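Local coordinates for protein mRNA-capping enzyme subunit alpha (Saccharomyces cerevisiae, PDB 3KYH) that catalyses the second step of mRNA capping, transferring GMP from GTP to the 5'-diphosphate end of RNA through a covalent enzyme-GMP intermediate, at residues Y68-T73 / S202-D207; L135-N140 / P223-G228. One frame throughout, in Å; residues are numbered along the deposited sequence.

Contact 1: residues Y68-T73 / S202-D207; sequences YVCEKT and SMKHMD
The Tyr68 ring carries Met206 over one face. Met206 CG stands 3.7 Å above the ring plane, over its centre, as a CH-pi contact. Met206 SD lies obliquely, 4.3 Å from the Tyr68 ring centroid, which adds a Met-aromatic contact. The His205 ring is met at its edge, by the Glu71 carboxylate and by Cys70 CB. Its plane is turned 65° from that of the carboxylate, and the His205 NE2 to Glu71 OE2 bond (3.1 Å) is weak. The stronger partner of Glu71 OE2 is His224 NE2. Strand 67-73 lies in the nucleotidyltransferase catalytic domain and ends in the first residues of the KxDG motif (motif I), whose lysine, Lys72, forms the covalent GMP intermediate. Val69 N gives a hydrogen bond to Asp207 O (2.7 Å), Asp207 being on the short edge strand 207-208. Next along, Met206 CE packs on Cys70 SG. Lys204 runs extended beyond CG and meets Thr73 tip to tip, with NZ bonded to Thr73 OG1 at 3.2 Å. The same lysine makes a cation-pi contact with Phe153, and helix 168-189 also packs against Tyr68.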
ATOM      1  N   TYR C  68      59.476  15.655  16.639  1.00 74.33           N
ATOM      2  CA  TYR C  68      59.286  14.462  17.456  1.00 79.56           C
ATOM      3  C   TYR C  68      58.942  13.219  16.638  1.00 82.66           C
ATOM      4  O   TYR C  68      58.336  13.301  15.547  1.00 80.71           O
ATOM      5  CB  TYR C  68      58.113  14.668  18.419  1.00 81.63           C
ATOM      6  CG  TYR C  68      58.374  15.429  19.717  1.00 97.68           C
ATOM      7  CD1 TYR C  68      57.342  16.162  20.329  1.00 86.38           C
ATOM      8  CD2 TYR C  68      59.624  15.390  20.356  1.00 96.92           C
ATOM      9  CE1 TYR C  68      57.540  16.826  21.530  1.00 76.73           C
ATOM     10  CE2 TYR C  68      59.837  16.079  21.558  1.00 96.51           C
ATOM     11  CZ  TYR C  68      58.787  16.782  22.137  1.00 81.91           C
ATOM     12  OH  TYR C  68      58.995  17.447  23.322  1.00 79.90           O
ATOM     13  N   VAL C  69      59.301  12.069  17.204  1.00 79.19           N
ATOM     14  CA  VAL C  69      58.833  10.774  16.718  1.00 81.70           C
ATOM     15  C   VAL C  69      58.552   9.733  17.779  1.00 78.89           C
ATOM     16  O   VAL C  69      59.378   9.466  18.669  1.00 79.30           O
ATOM     17  CB  VAL C  69      59.761  10.108  15.692  1.00 85.40           C
ATOM     18  CG1 VAL C  69      59.432  10.587  14.300  1.00 83.50           C
ATOM     19  CG2 VAL C  69      61.247  10.297  16.063  1.00101.08           C
ATOM     20  N   CYS C  70      57.373   9.137  17.626  1.00 73.77           N
ATOM     21  CA  CYS C  70      57.026   7.878  18.271  1.00 68.99           C
ATOM     22  C   CYS C  70      56.384   7.057  17.161  1.00 72.05           C
ATOM     23  O   CYS C  70      56.041   7.623  16.111  1.00 76.31           O
ATOM     24  CB  CYS C  70      56.051   8.116  19.421  1.00 62.17           C
ATOM     25  SG  CYS C  70      54.590   9.117  18.985  1.00 79.57           S
ATOM     26  N   GLU C  71      56.326   5.734  17.363  1.00 66.90           N
ATOM     27  CA  GLU C  71      55.513   4.786  16.566  1.00 67.43           C
ATOM     28  C   GLU C  71      54.003   5.094  16.495  1.00 64.20           C
ATOM     29  O   GLU C  71      53.451   5.618  17.450  1.00 69.89           O
ATOM     30  CB  GLU C  71      55.701   3.395  17.161  1.00 63.76           C
ATOM     31  CG  GLU C  71      55.530   3.334  18.698  1.00 79.86           C
ATOM     32  CD  GLU C  71      54.123   2.928  19.156  1.00107.96           C
ATOM     33  OE1 GLU C  71      53.173   2.868  18.338  1.00117.24           O
ATOM     34  OE2 GLU C  71      53.962   2.642  20.360  1.00102.60           O
ATOM     35  N   LYS C  72      53.335   4.772  15.387  1.00 69.93           N
ATOM     36  CA  LYS C  72      51.858   4.903  15.282  1.00 71.77           C
ATOM     37  C   LYS C  72      51.147   3.700  15.945  1.00 83.04           C
ATOM     38  O   LYS C  72      51.012   2.636  15.302  1.00 90.50           O
ATOM     39  CB  LYS C  72      51.380   5.073  13.807  1.00 62.22           C
ATOM     40  CG  LYS C  72      49.860   5.181  13.654  1.00 51.86           C
ATOM     41  CD  LYS C  72      49.280   5.302  12.210  1.00 89.13           C
ATOM     42  CE  LYS C  72      47.905   4.543  12.045  1.00 62.16           C
ATOM     43  NZ  LYS C  72      46.919   5.150  11.105  1.00 35.34           N
ATOM     44  N   THR C  73      50.703   3.854  17.201  1.00 74.39           N
ATOM     45  CA  THR C  73      49.903   2.820  17.876  1.00 77.12           C
ATOM     46  C   THR C  73      48.603   2.540  17.127  1.00 83.08           C
ATOM     47  O   THR C  73      47.898   3.486  16.752  1.00 91.35           O
ATOM     48  CB  THR C  73      49.517   3.204  19.305  1.00 81.63           C
ATOM     49  OG1 THR C  73      49.125   4.581  19.352  1.00 78.78           O
ATOM     50  CG2 THR C  73      50.669   2.982  20.260  1.00 93.79           C
ATOM     51  N   SER C 202      49.242   5.473  30.879  1.00 58.99           N
ATOM     52  CA  SER C 202      50.667   5.750  30.728  1.00 62.12           C
ATOM     53  C   SER C 202      50.897   6.838  29.721  1.00 57.68           C
ATOM     54  O   SER C 202      50.034   7.062  28.851  1.00 68.62           O
ATOM     55  CB  SER C 202      51.493   4.512  30.367  1.00 62.78           C
ATOM     56  OG  SER C 202      52.884   4.842  30.425  1.00 76.77           O
ATOM     57  N   MET C 203      52.049   7.501  29.860  1.00 45.98           N
ATOM     58  CA  MET C 203      52.480   8.527  28.907  1.00 59.82           C
ATOM     59  C   MET C 203      52.951   7.922  27.559  1.00 62.01           C
ATOM     60  O   MET C 203      53.528   6.835  27.544  1.00 53.19           O
ATOM     61  CB  MET C 203      53.563   9.425  29.531  1.00 56.66           C
ATOM     62  CG  MET C 203      53.069  10.303  30.689  1.00 65.95           C
ATOM     63  SD  MET C 203      52.355  11.908  30.290  1.00 93.06           S
ATOM     64  CE  MET C 203      53.881  12.866  30.258  1.00 96.80           C
ATOM     65  N   LYS C 204      52.662   8.579  26.430  1.00 67.37           N
ATOM     66  CA  LYS C 204      53.277   8.146  25.166  1.00 77.30           C
ATOM     67  C   LYS C 204      54.769   8.466  25.227  1.00 76.10           C
ATOM     68  O   LYS C 204      55.192   9.615  25.452  1.00 73.35           O
ATOM     69  CB  LYS C 204      52.603   8.691  23.888  1.00 81.41           C
ATOM     70  CG  LYS C 204      52.759   7.763  22.664  1.00 83.48           C
ATOM     71  CD  LYS C 204      51.657   7.971  21.609  1.00 84.69           C
ATOM     72  CE  LYS C 204      51.774   7.031  20.376  1.00 82.05           C
ATOM     73  NZ  LYS C 204      50.793   7.325  19.243  1.00 43.86           N
ATOM     74  N   HIS C 205      55.527   7.380  25.143  1.00 67.32           N
ATOM     75  CA  HIS C 205      56.984   7.355  25.197  1.00 74.48           C
ATOM     76  C   HIS C 205      57.741   8.244  24.163  1.00 76.64           C
ATOM     77  O   HIS C 205      58.382   7.709  23.242  1.00 73.89           O
ATOM     78  CB  HIS C 205      57.386   5.883  25.063  1.00 70.66           C
ATOM     79  CG  HIS C 205      56.673   5.155  23.955  1.00 84.19           C
ATOM     80  ND1 HIS C 205      56.446   3.791  23.997  1.00 95.51           N
ATOM     81  CD2 HIS C 205      56.128   5.593  22.790  1.00 56.14           C
ATOM     82  CE1 HIS C 205      55.815   3.419  22.896  1.00 90.88           C
ATOM     83  NE2 HIS C 205      55.614   4.493  22.146  1.00 75.06           N
ATOM     84  N   MET C 206      57.739   9.571  24.346  1.00 68.06           N
ATOM     85  CA  MET C 206      58.282  10.477  23.327  1.00 79.49           C
ATOM     86  C   MET C 206      59.794  10.416  23.088  1.00 85.80           C
ATOM     87  O   MET C 206      60.560  10.191  24.031  1.00 85.74           O
ATOM     88  CB  MET C 206      57.850  11.926  23.578  1.00 82.90           C
ATOM     89  CG  MET C 206      57.588  12.742  22.283  1.00 88.56           C
ATOM     90  SD  MET C 206      55.890  12.780  21.609  1.00 77.94           S
ATOM     91  CE  MET C 206      55.406  11.025  21.654  1.00 45.98           C
ATOM     92  N   ASP C 207      60.181  10.584  21.814  1.00 91.34           N
ATOM     93  CA  ASP C 207      61.579  10.695  21.331  1.00 92.32           C
ATOM     94  C   ASP C 207      61.695  11.740  20.212  1.00 87.52           C
ATOM     95  O   ASP C 207      60.760  11.906  19.439  1.00 89.06           O
ATOM     96  CB  ASP C 207      62.078   9.343  20.803  1.00 96.76           C
ATOM     97  CG  ASP C 207      63.010   8.607  21.782  1.00101.54           C
ATOM     98  OD1 ASP C 207      63.651   9.258  22.642  1.00 98.54           O
ATOM     99  OD2 ASP C 207      63.151   7.368  21.637  1.00 84.92           O
TER

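Contact 2: residues L135-N140 / P223-G228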
ATOM      1  N   LEU C 135      43.847   3.907  22.756  1.00 72.49           N
ATOM      2  CA  LEU C 135      43.500   2.740  23.570  1.00 79.34           C
ATOM      3  C   LEU C 135      43.953   1.390  22.971  1.00 83.38           C
ATOM      4  O   LEU C 135      43.172   0.706  22.290  1.00 74.72           O
ATOM      5  CB  LEU C 135      41.994   2.725  23.928  1.00 79.06           C
ATOM      6  CG  LEU C 135      41.534   1.727  25.015  1.00 78.15           C
ATOM      7  CD1 LEU C 135      41.896   2.269  26.360  1.00 84.30           C
ATOM      8  CD2 LEU C 135      40.039   1.418  25.012  1.00 55.28           C
ATOM      9  N   VAL C 136      45.196   0.999  23.266  1.00 87.62           N
ATOM     10  CA  VAL C 136      45.750  -0.321  22.863  1.00 91.24           C
ATOM     11  C   VAL C 136      45.328  -1.493  23.787  1.00 86.13           C
ATOM     12  O   VAL C 136      44.588  -1.293  24.757  1.00 94.82           O
ATOM     13  CB  VAL C 136      47.316  -0.294  22.819  1.00 93.13           C
ATOM     14  CG1 VAL C 136      47.846   0.809  21.905  1.00 97.13           C
ATOM     15  CG2 VAL C 136      47.916  -0.175  24.226  1.00 93.62           C
ATOM     16  N   ILE C 137      45.813  -2.699  23.482  1.00 73.91           N
ATOM     17  CA  ILE C 137      45.830  -3.845  24.415  1.00 69.79           C
ATOM     18  C   ILE C 137      47.302  -4.066  24.703  1.00 66.05           C
ATOM     19  O   ILE C 137      48.142  -3.556  23.974  1.00 78.23           O
ATOM     20  CB  ILE C 137      45.232  -5.135  23.832  1.00 65.97           C
ATOM     21  CG1 ILE C 137      44.298  -4.828  22.657  1.00 82.04           C
ATOM     22  CG2 ILE C 137      44.494  -5.937  24.915  1.00 69.61           C
ATOM     23  CD1 ILE C 137      45.055  -4.291  21.435  1.00101.84           C
ATOM     24  N   GLN C 138      47.636  -4.757  25.787  1.00 68.33           N
ATOM     25  CA  GLN C 138      49.018  -4.790  26.250  1.00 67.52           C
ATOM     26  C   GLN C 138      49.451  -6.087  26.825  1.00 66.36           C
ATOM     27  O   GLN C 138      48.898  -6.505  27.836  1.00 76.72           O
ATOM     28  CB  GLN C 138      49.258  -3.729  27.312  1.00 68.84           C
ATOM     29  CG  GLN C 138      49.591  -2.379  26.718  1.00 70.13           C
ATOM     30  CD  GLN C 138      50.921  -2.356  26.004  1.00 60.68           C
ATOM     31  OE1 GLN C 138      51.116  -2.990  24.946  1.00 47.68           O
ATOM     32  NE2 GLN C 138      51.848  -1.606  26.576  1.00 39.64           N
ATOM     33  N   THR C 139      50.440  -6.701  26.186  1.00 62.02           N
ATOM     34  CA  THR C 139      51.030  -7.949  26.658  1.00 64.08           C
ATOM     35  C   THR C 139      52.157  -7.636  27.596  1.00 68.33           C
ATOM     36  O   THR C 139      52.981  -6.758  27.313  1.00 74.01           O
ATOM     37  CB  THR C 139      51.553  -8.803  25.479  1.00 64.20           C
ATOM     38  OG1 THR C 139      50.492  -9.627  24.987  1.00 64.37           O
ATOM     39  CG2 THR C 139      52.684  -9.727  25.875  1.00 69.93           C
ATOM     40  N   ASN C 140      52.140  -8.346  28.722  1.00 77.64           N
ATOM     41  CA  ASN C 140      53.272  -8.450  29.645  1.00 88.64           C
ATOM     42  C   ASN C 140      54.304  -9.387  29.017  1.00 89.16           C
ATOM     43  O   ASN C 140      53.949 -10.509  28.637  1.00 87.49           O
ATOM     44  CB  ASN C 140      52.797  -9.051  30.979  1.00 93.46           C
ATOM     45  CG  ASN C 140      53.849  -8.973  32.081  1.00108.49           C
ATOM     46  OD1 ASN C 140      55.000  -9.401  31.907  1.00106.71           O
ATOM     47  ND2 ASN C 140      53.436  -8.462  33.249  1.00115.39           N
ATOM     48  N   PRO C 223      55.006  -4.570  22.362  1.00 81.65           N
ATOM     49  CA  PRO C 223      53.864  -5.388  22.833  1.00 77.46           C
ATOM     50  C   PRO C 223      52.477  -5.085  22.234  1.00 74.82           C
ATOM     51  O   PRO C 223      51.676  -6.013  22.089  1.00 69.38           O
ATOM     52  CB  PRO C 223      53.836  -5.096  24.333  1.00 79.20           C
ATOM     53  CG  PRO C 223      54.423  -3.726  24.441  1.00 77.98           C
ATOM     54  CD  PRO C 223      55.587  -3.838  23.504  1.00 81.61           C
ATOM     55  N   HIS C 224      52.170  -3.807  21.980  1.00 79.75           N
ATOM     56  CA  HIS C 224      50.986  -3.409  21.194  1.00 85.42           C
ATOM     57  C   HIS C 224      51.306  -3.292  19.689  1.00 91.72           C
ATOM     58  O   HIS C 224      52.310  -3.843  19.232  1.00102.43           O
ATOM     59  CB  HIS C 224      50.299  -2.148  21.740  1.00 79.81           C
ATOM     60  CG  HIS C 224      51.209  -0.974  21.931  1.00 84.77           C
ATOM     61  ND1 HIS C 224      51.507  -0.460  23.178  1.00 97.12           N
ATOM     62  CD2 HIS C 224      51.869  -0.196  21.041  1.00 92.35           C
ATOM     63  CE1 HIS C 224      52.326   0.568  23.048  1.00 94.75           C
ATOM     64  NE2 HIS C 224      52.561   0.749  21.761  1.00 93.34           N
ATOM     65  N   LEU C 225      50.472  -2.595  18.921  1.00 87.40           N
ATOM     66  CA  LEU C 225      50.572  -2.612  17.472  1.00 90.36           C
ATOM     67  C   LEU C 225      51.035  -1.283  16.939  1.00 95.81           C
ATOM     68  O   LEU C 225      50.631  -0.250  17.469  1.00104.82           O
ATOM     69  CB  LEU C 225      49.218  -2.914  16.827  1.00 91.52           C
ATOM     70  CG  LEU C 225      48.394  -4.123  17.241  1.00 86.67           C
ATOM     71  CD1 LEU C 225      47.298  -3.558  18.139  1.00 91.44           C
ATOM     72  CD2 LEU C 225      47.813  -4.762  15.979  1.00 62.28           C
ATOM     73  N   SER C 226      51.817  -1.308  15.855  1.00 96.08           N
ATOM     74  CA  SER C 226      52.336  -0.072  15.261  1.00 91.87           C
ATOM     75  C   SER C 226      52.543  -0.072  13.735  1.00 90.40           C
ATOM     76  O   SER C 226      53.590  -0.531  13.241  1.00 91.96           O
ATOM     77  CB  SER C 226      53.571   0.425  16.035  1.00 91.71           C
ATOM     78  OG  SER C 226      54.424  -0.647  16.417  1.00 84.29           O
ATOM     79  N   ASP C 227      51.558   0.485  13.016  1.00 81.89           N
ATOM     80  CA  ASP C 227      51.566   0.541  11.548  1.00 74.58           C
ATOM     81  C   ASP C 227      52.113   1.835  10.905  1.00 76.61           C
ATOM     82  O   ASP C 227      51.465   2.503  10.065  1.00 65.76           O
ATOM     83  CB  ASP C 227      50.248   0.040  10.955  1.00 75.82           C
ATOM     84  CG  ASP C 227      49.080   0.998  11.165  1.00 90.93           C
ATOM     85  OD1 ASP C 227      49.166   1.885  12.047  1.00 91.46           O
ATOM     86  OD2 ASP C 227      48.052   0.839  10.448  1.00101.70           O
ATOM     87  N   GLY C 228      53.348   2.143  11.316  1.00 77.89           N
ATOM     88  CA  GLY C 228      54.150   3.250  10.802  1.00 74.11           C
ATOM     89  C   GLY C 228      54.773   4.056  11.922  1.00 76.04           C
ATOM     90  O   GLY C 228      54.733   3.647  13.076  1.00 74.38           O
TER
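Val136 packs on His224 mainly through apolar atoms. Val136 CG1 sits over one face of the imidazole as a CH-pi contact, 4.2 Å from the His224 ring centroid and 26° off the ring normal. Val136 CB also comes within 3.7 Å of His224 CB. Further along, Ile137 CD1 meets Leu225 CD1 at 4.1 Å.

The Gln138 amide forms a second kind of contact. The Gln138 and His224 side chains lie side by side, pointing the same way, with amide and ring planes 41° apart, and Gln138 CD is 3.5 Å from His224 ND1. The amide also borders Pro223 CG. An alanine in place of Gln138 would probably open a gap beside the His224 ring and Pro223, leaving that flank of the imidazole less well packed. His224 NE2 is hydrogen-bonded to Glu71, so the ring has a polar anchor as well.

Backbone carbonyls make the third group. Ile137 O approaches His224 CB at 3.4 Å, and Thr139 O approaches Pro223 CB at 3.5 Å.

Strand 129-139 belongs to the larger sheet of the catalytic domain, while 223-228 leads into strand 229-233 of the other. Val136 ends the DGELV sequence of motif III, and Asp227 and Gly228 begin the DGLIF sequence of motif IV, both characteristic of the covalent nucleotidyltransferases.

Strand 67-73 is the common neighbour of the two contacts, whose centres lie about 12 Å apart. Contact 1 packs 202-207 against this strand, and the 223-228 segment of contact 2 runs beside it. Glu71 OE2 is 2.7 Å from His224 NE2, a probable hydrogen bond that joins a carboxylate of contact 1 to the imidazole of contact 2. Thr73 CG2 also packs on that imidazole. Lys72 N lies 2.9 Å from Gly228 O, again a probable hydrogen bond, which ties the backbone of the GMP-accepting lysine to motif IV. The Asp227 side chain touches that of Lys72. The side chain of Leu225 is about 9 Å from that of Lys72.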